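Local coordinates for protein aspartokinase 1, chloroplastic (Arabidopsis thaliana, PDB 2CDQ) that catalyses the ATP-dependent phosphorylation of L-aspartate to 4-phospho-L-aspartate, the first step in making lysine, threonine, methionine and isoleucine, at residues Thr178-Thr183 with Gly219-Ala224. Residues are numbered along the deposited sequence; the frame is centred on the assembly and turned at random.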
loop_
_atom_site.group_PDB
_atom_site.type_symbol
_atom_site.label_atom_id
_atom_site.label_comp_id
_atom_site.label_asym_id
_atom_site.label_seq_id
_atom_site.Cartn_x
_atom_site.Cartn_y
_atom_site.Cartn_z
ATOM N N THR A 178 6.519 22.059 24.994
ATOM C CA THR A 178 6.519 20.779 24.298
ATOM C C THR A 178 5.928 19.627 25.120
ATOM O O THR A 178 5.882 19.697 26.351
ATOM C CB THR A 178 7.962 20.446 23.880
ATOM O OG1 THR A 178 8.268 21.142 22.668
ATOM C CG2 THR A 178 8.143 18.985 23.650
ATOM N N THR A 179 5.470 18.577 24.431
ATOM C CA THR A 179 5.064 17.324 25.089
ATOM C C THR A 179 6.281 16.616 25.675
ATOM O O THR A 179 7.413 16.867 25.267
ATOM C CB THR A 179 4.322 16.347 24.135
ATOM O OG1 THR A 179 5.206 15.905 23.095
ATOM C CG2 THR A 179 3.088 17.002 23.527
ATOM N N ASP A 180 6.049 15.721 26.624
ATOM C CA ASP A 180 7.154 15.121 27.355
ATOM C C ASP A 180 7.633 13.781 26.782
ATOM O O ASP A 180 8.209 12.970 27.512
ATOM C CB ASP A 180 6.820 15.026 28.849
ATOM C CG ASP A 180 6.416 16.369 29.441
ATOM O OD1 ASP A 180 7.227 16.971 30.168
ATOM O OD2 ASP A 180 5.288 16.833 29.170
ATOM N N ASP A 181 7.403 13.548 25.488
ATOM C CA ASP A 181 8.038 12.411 24.802
ATOM C C ASP A 181 9.313 12.900 24.136
ATOM O O ASP A 181 9.288 13.830 23.330
ATOM C CB ASP A 181 7.109 11.683 23.814
ATOM C CG ASP A 181 5.974 12.550 23.316
ATOM O OD1 ASP A 181 4.996 12.741 24.071
ATOM O OD2 ASP A 181 6.046 13.018 22.162
ATOM N N PHE A 182 10.424 12.255 24.475
ATOM C CA PHE A 182 11.730 12.884 24.334
ATOM C C PHE A 182 12.360 12.961 22.930
ATOM O O PHE A 182 12.654 14.052 22.431
ATOM C CB PHE A 182 12.689 12.378 25.416
ATOM C CG PHE A 182 12.394 12.952 26.767
ATOM C CD1 PHE A 182 12.832 14.235 27.102
ATOM C CD2 PHE A 182 11.635 12.241 27.690
ATOM C CE1 PHE A 182 12.538 14.789 28.346
ATOM C CE2 PHE A 182 11.341 12.785 28.935
ATOM C CZ PHE A 182 11.790 14.062 29.261
ATOM N N THR A 183 12.565 11.818 22.291
ATOM C CA THR A 183 13.129 11.823 20.953
ATOM C C THR A 183 12.252 12.658 19.998
ATOM O O THR A 183 12.743 13.192 19.000
ATOM C CB THR A 183 13.346 10.377 20.459
ATOM O OG1 THR A 183 14.282 9.723 21.333
ATOM C CG2 THR A 183 13.887 10.344 19.023
ATOM N N GLY A 219 9.651 20.406 28.078
ATOM C CA GLY A 219 8.479 19.594 28.405
ATOM C C GLY A 219 7.503 20.332 29.302
ATOM O O GLY A 219 7.916 21.081 30.189
ATOM N N TRP A 220 6.208 20.125 29.064
ATOM C CA TRP A 220 5.153 20.791 29.828
ATOM C C TRP A 220 5.181 20.401 31.310
ATOM O O TRP A 220 5.230 21.274 32.178
ATOM C CB TRP A 220 3.778 20.525 29.189
ATOM C CG TRP A 220 2.557 21.135 29.885
ATOM C CD1 TRP A 220 1.385 20.488 30.184
ATOM C CD2 TRP A 220 2.388 22.495 30.346
ATOM N NE1 TRP A 220 0.505 21.351 30.798
ATOM C CE2 TRP A 220 1.093 22.586 30.913
ATOM C CE3 TRP A 220 3.206 23.641 30.339
ATOM C CZ2 TRP A 220 0.592 23.780 31.469
ATOM C CZ3 TRP A 220 2.706 24.833 30.896
ATOM C CH2 TRP A 220 1.411 24.886 31.449
ATOM N N LYS A 221 5.190 19.101 31.596
ATOM C CA LYS A 221 5.093 18.629 32.981
ATOM C C LYS A 221 6.390 18.077 33.599
ATOM O O LYS A 221 6.423 17.758 34.790
ATOM C CB LYS A 221 3.915 17.654 33.153
ATOM C CG LYS A 221 3.913 16.432 32.228
ATOM C CD LYS A 221 2.526 15.775 32.178
ATOM C CE LYS A 221 2.109 15.205 33.541
ATOM N NZ LYS A 221 0.680 14.793 33.586
ATOM N N THR A 222 7.451 17.978 32.804
ATOM C CA THR A 222 8.766 17.597 33.335
ATOM C C THR A 222 9.647 18.819 33.547
ATOM O O THR A 222 10.529 18.818 34.411
ATOM C CB THR A 222 9.528 16.620 32.411
ATOM O OG1 THR A 222 9.431 17.071 31.053
ATOM C CG2 THR A 222 8.974 15.206 32.524
ATOM N N GLY A 223 9.404 19.854 32.745
ATOM C CA GLY A 223 10.255 21.044 32.711
ATOM C C GLY A 223 11.617 20.749 32.108
ATOM O O GLY A 223 12.495 21.606 32.115
ATOM N N ALA A 224 11.773 19.535 31.575
ATOM C CA ALA A 224 13.056 19.020 31.093
ATOM C C ALA A 224 13.324 19.323 29.609
ATOM O O ALA A 224 12.391 19.464 28.808
ATOM C CB ALA A 224 13.153 17.516 31.366
#
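T178 and G219 form a single parallel bridge, their CA atoms 4.7 Å apart, where strands 177-178 and 209-219 run out side by side. The bridge is closed by W220 N, which donates to T178 O at 2.8 Å. The same oxygen also takes a CA-H...O contact from G219. Beyond this point the chains part: 178-183 belongs to the loop that leads on to helix 191-205, whereas 219-224 turns back, with G219 N bonded to A224 O at 3.0 Å, to lead into strand 225-227. This hairpin turn belongs to the mixed sheet of the amino acid kinase domain and lies at the surface, the T178 side chain about 14 Å from a bound lysine.

The side chain of D180 points toward the turn. With CG beside its backbone N and anti to the carbonyl carbon (chi1 -54°), its carboxylate meets the T222 side chain tip to tip. OD1 accepts from T222 N at 2.8 Å, on the syn side but 34° out of the carboxylate plane. T222 OG1 also lies very close to OD1, a contact too short at this resolution to be trusted in detail. K221 N adds weak bonds to both carboxylate oxygens; the one to OD2 is nearly straight (176°). The amides of K221 and T222 thus both point at one acidic group, probably stabilising its negative charge. K221 crosses the D180 side chain at about a right angle, its CG 3.4 Å from D180 OD2, while its NZ stays 6.7 Å from that oxygen. On the A224 side of the turn, the F182 ring receives A224 CB at its edge, 4.1 Å from CE1; R138 of helix 137-161 touches F182, T222 and A224.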